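Local atomic coordinates of aminoglycoside phosphotransferase (Alicyclobacillus acidocaldarius subsp. acidocaldarius, PDB entry 4PDY), a protein that probably transfers a phosphoryl group from a nucleotide to a small-molecule acceptor. Residues 42-47 against 108-113; 104-109 against 241-246. All coordinates share one frame; numbering follows the deposited sequence.

Interaction 1 of 2, residues 42-47 against 108-113; sequences GNIEVW and TEWVSG. With HIS (histidine), chain B.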
ATOM      1  N   GLY A  42      -6.665 -15.641  -7.445  1.00 20.24           N
ATOM      2  CA  GLY A  42      -5.710 -14.843  -6.686  1.00 23.71           C
ATOM      3  C   GLY A  42      -5.857 -15.196  -5.229  1.00 24.16           C
ATOM      4  O   GLY A  42      -5.921 -16.369  -4.881  1.00 29.60           O
ATOM      5  N   ASN A  43      -5.933 -14.182  -4.373  1.00 26.01           N
ATOM      6  CA  ASN A  43      -6.037 -14.433  -2.929  1.00 25.85           C
ATOM      7  C   ASN A  43      -7.470 -14.400  -2.402  1.00 21.52           C
ATOM      8  O   ASN A  43      -7.684 -14.352  -1.193  1.00 24.65           O
ATOM      9  CB  ASN A  43      -5.165 -13.468  -2.131  1.00 28.07           C
ATOM     10  CG  ASN A  43      -5.750 -12.077  -2.062  1.00 32.17           C
ATOM     11  OD1 ASN A  43      -6.696 -11.756  -2.777  1.00 38.43           O
ATOM     12  ND2 ASN A  43      -5.199 -11.244  -1.181  1.00 36.53           N
ATOM     13  N   ILE A  44      -8.445 -14.439  -3.310  1.00 21.03           N
ATOM     14  CA  ILE A  44      -9.834 -14.638  -2.921  1.00 17.56           C
ATOM     15  C   ILE A  44     -10.411 -15.842  -3.640  1.00 15.31           C
ATOM     16  O   ILE A  44      -9.778 -16.426  -4.524  1.00 19.35           O
ATOM     17  CB  ILE A  44     -10.704 -13.378  -3.122  1.00 20.61           C
ATOM     18  CG1 ILE A  44     -10.690 -12.884  -4.572  1.00 22.58           C
ATOM     19  CG2 ILE A  44     -10.267 -12.263  -2.178  1.00 22.91           C
ATOM     20  CD1 ILE A  44     -11.692 -13.570  -5.446  1.00 25.37           C
ATOM     21  N   GLU A  45     -11.574 -16.240  -3.177  1.00 13.29           N
ATOM     22  CA  GLU A  45     -12.360 -17.255  -3.848  1.00 12.84           C
ATOM     23  C   GLU A  45     -13.601 -16.604  -4.423  1.00 12.24           C
ATOM     24  O   GLU A  45     -14.278 -15.832  -3.767  1.00 13.23           O
ATOM     25  CB  GLU A  45     -12.748 -18.339  -2.843  1.00 14.43           C
ATOM     26  CG  GLU A  45     -13.281 -19.598  -3.482  1.00 14.82           C
ATOM     27  CD  GLU A  45     -13.505 -20.710  -2.473  1.00 13.56           C
ATOM     28  OE1 GLU A  45     -12.518 -21.368  -2.071  1.00 18.51           O
ATOM     29  OE2 GLU A  45     -14.667 -20.937  -2.083  1.00 14.26           O
ATOM     30  N   VAL A  46     -13.894 -16.920  -5.680  1.00 11.58           N
ATOM     31  CA  VAL A  46     -15.072 -16.394  -6.350  1.00 11.11           C
ATOM     32  C   VAL A  46     -16.220 -17.376  -6.163  1.00  9.04           C
ATOM     33  O   VAL A  46     -16.060 -18.562  -6.441  1.00 12.49           O
ATOM     34  CB  VAL A  46     -14.811 -16.188  -7.852  1.00 14.03           C
ATOM     35  CG1 VAL A  46     -16.040 -15.618  -8.579  1.00 13.28           C
ATOM     36  CG2 VAL A  46     -13.603 -15.302  -8.038  1.00 15.84           C
ATOM     37  N   TRP A  47     -17.344 -16.889  -5.673  1.00  9.88           N
ATOM     38  CA  TRP A  47     -18.571 -17.660  -5.519  1.00  9.91           C
ATOM     39  C   TRP A  47     -19.619 -17.133  -6.504  1.00 10.27           C
ATOM     40  O   TRP A  47     -19.826 -15.931  -6.579  1.00 10.49           O
ATOM     41  CB  TRP A  47     -19.139 -17.476  -4.117  1.00 10.12           C
ATOM     42  CG  TRP A  47     -18.333 -18.024  -3.009  1.00 10.24           C
ATOM     43  CD1 TRP A  47     -17.154 -18.717  -3.085  1.00 11.15           C
ATOM     44  CD2 TRP A  47     -18.650 -17.926  -1.614  1.00  9.49           C
ATOM     45  NE1 TRP A  47     -16.725 -19.070  -1.817  1.00 11.01           N
ATOM     46  CE2 TRP A  47     -17.640 -18.603  -0.906  1.00  9.54           C
ATOM     47  CE3 TRP A  47     -19.714 -17.372  -0.905  1.00  9.12           C
ATOM     48  CZ2 TRP A  47     -17.647 -18.692   0.483  1.00 10.66           C
ATOM     49  CZ3 TRP A  47     -19.717 -17.462   0.472  1.00 10.12           C
ATOM     50  CH2 TRP A  47     -18.699 -18.136   1.143  1.00 10.67           C
ATOM     51  N   THR A 108     -17.684 -10.313   0.250  1.00  9.36           N
ATOM     52  CA  THR A 108     -18.184  -9.061  -0.307  1.00  9.78           C
ATOM     53  C   THR A 108     -18.858  -9.300  -1.649  1.00  9.78           C
ATOM     54  O   THR A 108     -18.672 -10.333  -2.330  1.00 11.56           O
ATOM     55  CB  THR A 108     -17.087  -8.001  -0.521  1.00 11.56           C
ATOM     56  OG1 THR A 108     -16.164  -8.428  -1.515  1.00 14.43           O
ATOM     57  CG2 THR A 108     -16.314  -7.717   0.754  1.00 12.16           C
ATOM     58  N   GLU A 109     -19.702  -8.346  -2.018  0.50  9.74           N
ATOM     59  CA  GLU A 109     -20.242  -8.311  -3.372  0.50 10.28           C
ATOM     60  C   GLU A 109     -19.038  -8.204  -4.291  0.50 12.13           C
ATOM     61  O   GLU A 109     -18.010  -7.630  -3.910  0.50 12.66           O
ATOM     62  CB  GLU A 109     -21.175  -7.098  -3.576  0.50 12.40           C
ATOM     63  CG  GLU A 109     -22.380  -7.001  -2.638  0.50 12.47           C
ATOM     64  CD  GLU A 109     -23.504  -8.022  -2.877  0.50 14.32           C
ATOM     65  OE1 GLU A 109     -23.600  -8.624  -3.968  0.50 16.98           O
ATOM     66  OE2 GLU A 109     -24.331  -8.216  -1.952  0.50 16.50           O
ATOM     67  N   TRP A 110     -19.146  -8.742  -5.498  1.00 15.21           N
ATOM     68  CA  TRP A 110     -18.105  -8.609  -6.470  1.00 15.23           C
ATOM     69  C   TRP A 110     -18.048  -7.223  -7.052  1.00 16.52           C
ATOM     70  O   TRP A 110     -19.080  -6.623  -7.332  1.00 21.28           O
ATOM     71  CB  TRP A 110     -18.417  -9.523  -7.633  1.00 18.77           C
ATOM     72  CG  TRP A 110     -17.356  -9.595  -8.608  1.00 18.07           C
ATOM     73  CD1 TRP A 110     -17.301  -9.018  -9.866  1.00 20.23           C
ATOM     74  CD2 TRP A 110     -16.196 -10.368  -8.466  1.00 18.60           C
ATOM     75  NE1 TRP A 110     -16.125  -9.379 -10.478  1.00 22.46           N
ATOM     76  CE2 TRP A 110     -15.432 -10.210  -9.635  1.00 20.81           C
ATOM     77  CE3 TRP A 110     -15.719 -11.198  -7.450  1.00 20.50           C
ATOM     78  CZ2 TRP A 110     -14.208 -10.823  -9.794  1.00 23.77           C
ATOM     79  CZ3 TRP A 110     -14.515 -11.796  -7.606  1.00 26.04           C
ATOM     80  CH2 TRP A 110     -13.771 -11.626  -8.770  1.00 25.46           C
ATOM     81  N   VAL A 111     -16.833  -6.722  -7.241  1.00 15.24           N
ATOM     82  CA  VAL A 111     -16.605  -5.453  -7.901  1.00 16.64           C
ATOM     83  C   VAL A 111     -16.009  -5.693  -9.273  1.00 16.19           C
ATOM     84  O   VAL A 111     -14.918  -6.239  -9.393  1.00 16.61           O
ATOM     85  CB  VAL A 111     -15.643  -4.565  -7.092  1.00 17.64           C
ATOM     86  CG1 VAL A 111     -15.451  -3.261  -7.837  1.00 16.50           C
ATOM     87  CG2 VAL A 111     -16.196  -4.346  -5.698  1.00 19.85           C
ATOM     88  N   SER A 112     -16.747  -5.294 -10.303  1.00 19.07           N
ATOM     89  CA  SER A 112     -16.269  -5.394 -11.669  1.00 20.88           C
ATOM     90  C   SER A 112     -15.207  -4.337 -11.904  1.00 17.23           C
ATOM     91  O   SER A 112     -15.394  -3.168 -11.579  1.00 20.87           O
ATOM     92  CB  SER A 112     -17.419  -5.187 -12.671  1.00 23.18           C
ATOM     93  OG  SER A 112     -18.427  -6.157 -12.497  1.00 29.69           O
ATOM     94  N   GLY A 113     -14.088  -4.751 -12.468  1.00 18.23           N
ATOM     95  CA  GLY A 113     -12.973  -3.824 -12.733  1.00 19.94           C
ATOM     96  C   GLY A 113     -11.661  -4.534 -12.965  1.00 20.41           C
ATOM     97  O   GLY A 113     -11.604  -5.772 -12.951  1.00 25.48           O
TER
HETATM   98  N   HIS B 401     -12.942  -7.625 -10.070  1.00 46.96           N
HETATM   99  CA  HIS B 401     -11.650  -7.891  -9.445  1.00 42.08           C
HETATM  100  C   HIS B 401     -10.646  -8.288 -10.522  1.00 36.73           C
HETATM  101  O   HIS B 401     -10.403  -9.414 -10.772  1.00 48.44           O
HETATM  102  CB  HIS B 401     -11.746  -9.013  -8.403  1.00 46.47           C
HETATM  103  CG  HIS B 401     -12.532  -8.665  -7.172  1.00 39.56           C
HETATM  104  ND1 HIS B 401     -12.076  -8.954  -5.903  1.00 40.71           N
HETATM  105  CD2 HIS B 401     -13.745  -8.083  -7.010  1.00 36.94           C
HETATM  106  CE1 HIS B 401     -12.968  -8.557  -5.013  1.00 28.64           C
HETATM  107  NE2 HIS B 401     -13.988  -8.018  -5.656  1.00 28.08           N
HETATM  108  OXT HIS B 401     -10.048  -7.420 -11.169  1.00 52.14           O

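Interaction 2 of 2, residues 104-109 against 241-246; sequences TYYVTE and LIDFEL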
ATOM      1  N   THR A 104     -10.721 -16.606   9.710  1.00  9.91           N
ATOM      2  CA  THR A 104     -11.849 -15.702   9.671  1.00 10.08           C
ATOM      3  C   THR A 104     -12.186 -15.494   8.198  1.00 10.84           C
ATOM      4  O   THR A 104     -11.375 -15.008   7.437  1.00 12.39           O
ATOM      5  CB  THR A 104     -11.494 -14.341  10.328  1.00 11.13           C
ATOM      6  OG1 THR A 104     -11.114 -14.569  11.692  1.00 12.61           O
ATOM      7  CG2 THR A 104     -12.649 -13.346  10.256  1.00 12.11           C
ATOM      8  N   TYR A 105     -13.385 -15.896   7.802  1.00  9.96           N
ATOM      9  CA  TYR A 105     -13.860 -15.726   6.436  1.00 10.09           C
ATOM     10  C   TYR A 105     -14.818 -14.559   6.364  1.00  8.62           C
ATOM     11  O   TYR A 105     -15.700 -14.429   7.208  1.00  9.55           O
ATOM     12  CB  TYR A 105     -14.584 -16.999   5.993  1.00 10.62           C
ATOM     13  CG  TYR A 105     -13.699 -18.221   5.930  1.00  9.58           C
ATOM     14  CD1 TYR A 105     -12.942 -18.493   4.791  1.00 10.57           C
ATOM     15  CD2 TYR A 105     -13.591 -19.081   7.009  1.00 10.53           C
ATOM     16  CE1 TYR A 105     -12.138 -19.608   4.720  1.00 12.62           C
ATOM     17  CE2 TYR A 105     -12.760 -20.187   6.957  1.00 10.14           C
ATOM     18  CZ  TYR A 105     -12.017 -20.436   5.827  1.00 11.16           C
ATOM     19  OH  TYR A 105     -11.234 -21.564   5.737  1.00 12.83           O
ATOM     20  N   TYR A 106     -14.675 -13.752   5.322  1.00  9.84           N
ATOM     21  CA  TYR A 106     -15.673 -12.722   5.051  1.00  9.59           C
ATOM     22  C   TYR A 106     -15.882 -12.578   3.566  1.00  8.75           C
ATOM     23  O   TYR A 106     -15.002 -12.907   2.786  1.00  9.67           O
ATOM     24  CB  TYR A 106     -15.307 -11.378   5.737  1.00  9.64           C
ATOM     25  CG  TYR A 106     -14.040 -10.732   5.250  1.00 10.42           C
ATOM     26  CD1 TYR A 106     -14.051  -9.874   4.171  1.00 10.37           C
ATOM     27  CD2 TYR A 106     -12.834 -10.924   5.918  1.00 10.33           C
ATOM     28  CE1 TYR A 106     -12.904  -9.286   3.687  1.00 10.03           C
ATOM     29  CE2 TYR A 106     -11.673 -10.327   5.443  1.00 11.08           C
ATOM     30  CZ  TYR A 106     -11.711  -9.490   4.338  1.00 11.08           C
ATOM     31  OH  TYR A 106     -10.574  -8.872   3.852  1.00 13.13           O
ATOM     32  N   VAL A 107     -17.073 -12.105   3.216  1.00  9.06           N
ATOM     33  CA  VAL A 107     -17.559 -12.121   1.847  1.00  9.55           C
ATOM     34  C   VAL A 107     -17.999 -10.709   1.484  1.00  9.36           C
ATOM     35  O   VAL A 107     -18.644 -10.021   2.280  1.00 10.16           O
ATOM     36  CB  VAL A 107     -18.753 -13.102   1.732  1.00  9.78           C
ATOM     37  CG1 VAL A 107     -19.336 -13.081   0.339  1.00 10.79           C
ATOM     38  CG2 VAL A 107     -18.354 -14.529   2.109  1.00 10.55           C
ATOM     39  N   THR A 108     -17.684 -10.313   0.250  1.00  9.36           N
ATOM     40  CA  THR A 108     -18.184  -9.061  -0.307  1.00  9.78           C
ATOM     41  C   THR A 108     -18.858  -9.300  -1.649  1.00  9.78           C
ATOM     42  O   THR A 108     -18.672 -10.333  -2.330  1.00 11.56           O
ATOM     43  CB  THR A 108     -17.087  -8.001  -0.521  1.00 11.56           C
ATOM     44  OG1 THR A 108     -16.164  -8.428  -1.515  1.00 14.43           O
ATOM     45  CG2 THR A 108     -16.314  -7.717   0.754  1.00 12.16           C
ATOM     46  N   GLU A 109     -19.702  -8.346  -2.018  0.50  9.74           N
ATOM     47  CA  GLU A 109     -20.242  -8.311  -3.372  0.50 10.28           C
ATOM     48  C   GLU A 109     -19.038  -8.204  -4.291  0.50 12.13           C
ATOM     49  O   GLU A 109     -18.010  -7.630  -3.910  0.50 12.66           O
ATOM     50  CB  GLU A 109     -21.175  -7.098  -3.576  0.50 12.40           C
ATOM     51  CG  GLU A 109     -22.380  -7.001  -2.638  0.50 12.47           C
ATOM     52  CD  GLU A 109     -23.504  -8.022  -2.877  0.50 14.32           C
ATOM     53  OE1 GLU A 109     -23.600  -8.624  -3.968  0.50 16.98           O
ATOM     54  OE2 GLU A 109     -24.331  -8.216  -1.952  0.50 16.50           O
ATOM     55  N   LEU A 241     -11.727   0.269  -3.488  1.00 10.59           N
ATOM     56  CA  LEU A 241     -10.774  -0.445  -2.675  1.00 11.04           C
ATOM     57  C   LEU A 241     -11.337  -1.748  -2.149  1.00 10.32           C
ATOM     58  O   LEU A 241     -12.501  -1.838  -1.781  1.00 12.13           O
ATOM     59  CB  LEU A 241     -10.333   0.399  -1.481  1.00 12.10           C
ATOM     60  CG  LEU A 241      -9.543   1.652  -1.823  1.00 12.45           C
ATOM     61  CD1 LEU A 241      -9.444   2.537  -0.589  1.00 13.41           C
ATOM     62  CD2 LEU A 241      -8.153   1.335  -2.342  1.00 14.55           C
ATOM     63  N   ILE A 242     -10.470  -2.741  -2.085  1.00 10.71           N
ATOM     64  CA  ILE A 242     -10.750  -3.971  -1.362  1.00 10.77           C
ATOM     65  C   ILE A 242      -9.591  -4.258  -0.384  1.00 10.22           C
ATOM     66  O   ILE A 242      -8.523  -3.635  -0.473  1.00 10.60           O
ATOM     67  CB  ILE A 242     -11.018  -5.155  -2.292  1.00 13.32           C
ATOM     68  CG1 ILE A 242      -9.758  -5.462  -3.068  1.00 12.67           C
ATOM     69  CG2 ILE A 242     -12.183  -4.827  -3.241  1.00 14.99           C
ATOM     70  CD1 ILE A 242      -9.853  -6.735  -3.872  1.00 15.98           C
ATOM     71  N   ASP A 243      -9.821  -5.196   0.515  1.00 10.44           N
ATOM     72  CA  ASP A 243      -8.821  -5.624   1.509  1.00  9.79           C
ATOM     73  C   ASP A 243      -8.373  -4.520   2.464  1.00 10.10           C
ATOM     74  O   ASP A 243      -7.310  -3.950   2.267  1.00 12.04           O
ATOM     75  CB  ASP A 243      -7.599  -6.260   0.847  1.00 11.53           C
ATOM     76  CG  ASP A 243      -6.725  -7.008   1.835  1.00 13.05           C
ATOM     77  OD1 ASP A 243      -7.039  -7.001   3.040  1.00 14.41           O
ATOM     78  OD2 ASP A 243      -5.710  -7.582   1.389  1.00 22.18           O
ATOM     79  N   PHE A 244      -9.228  -4.267   3.447  1.00  8.75           N
ATOM     80  CA  PHE A 244      -8.987  -3.245   4.463  1.00  9.70           C
ATOM     81  C   PHE A 244      -8.323  -3.838   5.700  1.00 10.85           C
ATOM     82  O   PHE A 244      -8.356  -3.224   6.749  1.00 11.18           O
ATOM     83  CB  PHE A 244     -10.315  -2.551   4.814  1.00  9.84           C
ATOM     84  CG  PHE A 244     -10.780  -1.576   3.766  1.00  9.61           C
ATOM     85  CD1 PHE A 244     -11.511  -1.997   2.642  1.00 12.28           C
ATOM     86  CD2 PHE A 244     -10.434  -0.232   3.872  1.00 10.62           C
ATOM     87  CE1 PHE A 244     -11.913  -1.070   1.691  1.00 12.51           C
ATOM     88  CE2 PHE A 244     -10.831   0.683   2.912  1.00 12.25           C
ATOM     89  CZ  PHE A 244     -11.564   0.266   1.835  1.00 12.10           C
ATOM     90  N   GLU A 245      -7.680  -4.989   5.587  1.00 10.27           N
ATOM     91  CA  GLU A 245      -7.145  -5.695   6.756  1.00 10.65           C
ATOM     92  C   GLU A 245      -5.966  -4.967   7.409  1.00 10.83           C
ATOM     93  O   GLU A 245      -5.711  -5.180   8.581  1.00 13.50           O
ATOM     94  CB  GLU A 245      -6.757  -7.123   6.376  1.00 10.74           C
ATOM     95  CG  GLU A 245      -7.942  -7.950   5.942  1.00 12.01           C
ATOM     96  CD  GLU A 245      -7.584  -9.350   5.509  1.00 15.33           C
ATOM     97  OE1 GLU A 245      -6.506  -9.852   5.857  1.00 16.87           O
ATOM     98  OE2 GLU A 245      -8.408  -9.951   4.779  1.00 17.13           O
ATOM     99  N   LEU A 246      -5.229  -4.190   6.629  1.00 10.08           N
ATOM    100  CA  LEU A 246      -4.119  -3.402   7.191  1.00 10.66           C
ATOM    101  C   LEU A 246      -4.510  -1.969   7.530  1.00 10.93           C
ATOM    102  O   LEU A 246      -3.674  -1.213   8.044  1.00 13.38           O
ATOM    103  CB  LEU A 246      -2.944  -3.416   6.217  1.00 13.43           C
ATOM    104  CG  LEU A 246      -2.324  -4.775   5.945  1.00 16.76           C
ATOM    105  CD1 LEU A 246      -1.136  -4.645   5.025  1.00 18.40           C
ATOM    106  CD2 LEU A 246      -1.925  -5.461   7.239  1.00 20.82           C
TER
HETATM  107  O   HOH W   1     -11.525  -6.065   3.613  1.00 13.36           O

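Interaction 1 of 2, residues 42-47 against 108-113
Val46 and Ile44 put their methyl groups against the six-membered end of the Trp110 indole, and the whole contact rests on this apolar patch. Val46 CG2 approaches obliquely and comes within 3.6 Å of Trp110 CZ3, with Trp110 CH2 barely further away. Ile44 arrives by another route: its terminal methyl lies at the ring edge, CD1 4.0 Å from Trp110 CZ3, and the two side chains cross at about a right angle. Trp110 reaches them because CG is anti to the backbone N (chi1 -173°), which carries the indole from the end of strand 103-109 toward strand 44-49.

The bound histidine uses a face of the same indole. Its CD2 sits over the ring centre, 3.5 Å above the plane of Trp110, while its CB lies 3.3 Å from Trp110 CH2. The polar grip on this ligand is on the backbone: the histidine N donates a hydrogen bond to Val111 O, unusually short at 2.5 Å, so its exact length is doubtful. Arg54, from strand 54-60, adds a cation-pi contact to Trp110.

Within 42-47, Glu45 and Trp47 pair with each other. Trp47 NE1 donates to Glu45 OE2 at 2.8 Å; this oxygen lies near the indole plane and is met on its anti side, tilted from the carboxylate plane. Arg38 forms a salt bridge with it.

As in relatives with the protein-kinase-like fold, the hairpin of strands 35-41 and 44-49 probably carries the loop over the nucleotide site, and 110-113 probably corresponds to the hinge between lobes. The ligand's position is consistent with occupation of the nucleotide pocket. Chemically, the methyls of Val46 and Ile44 brace the indole without directional bonds, while the Val111 carbonyl gives the ligand amine a directional partner.

Interaction 2 of 2, residues 104-109 against 241-246
The Tyr106 ring has Glu245 OE2 at its edge, close to its plane, with the carboxylate turned 74° from the ring. Here the last strand of the kinase-like N-terminal lobe faces the Asp-Phe-Glu segment 243-245, consistent with the DFG position of protein kinases. Tyr106 OH donates to Glu245 OE2 at 2.6 Å, and OE2 accepts through its lone pair anti to the other carboxylate oxygen. Glu245 extends beyond CG (chi2 178°) to bring the carboxylate there. Lys58 of strand 54-60 makes a salt bridge to the same OE2, so two partners hold one oxygen. A water also bridges the segments, between Tyr106 OH and the backbone of Phe244.

Replacing Tyr106 with a phenylalanine would probably leave Glu245 OE2 with Lys58 but without its hydroxyl partner, and the water without an acceptor there.

Phe244 packs edge-to-face with His223 and Phe134. Asp243 turns back on its own segment, where its OD1 takes a weak bond from Glu245 N at 3.3 Å. The bridging water donates to Tyr106 OH over 3.0 Å and accepts from Phe244 N at 2.9 Å.

Overall arrangement
Starting from the N terminus, the chain passes the turn at 42-43, enters strand 44-49, and runs through strand 54-60 and helix 64-79 before strand 103-109 returns it to 108-113, where interaction 1 closes a loop of 60 intervening residues. Interaction 2 opens at 104-109 and closes only at 241-246, with 131 residues between 109 and 241. The two loops do not nest: the second opens on the strand where the first closes, overlapping it at Thr108 and Glu109. Interaction 1 ties the hairpin to the probable hinge; interaction 2 joins the N-terminal sheet to the loop after strand 239-241. Their centres lie 10 Å apart, and Trp47 CZ3 packs 3.6 Å from Val107 CG2 between them.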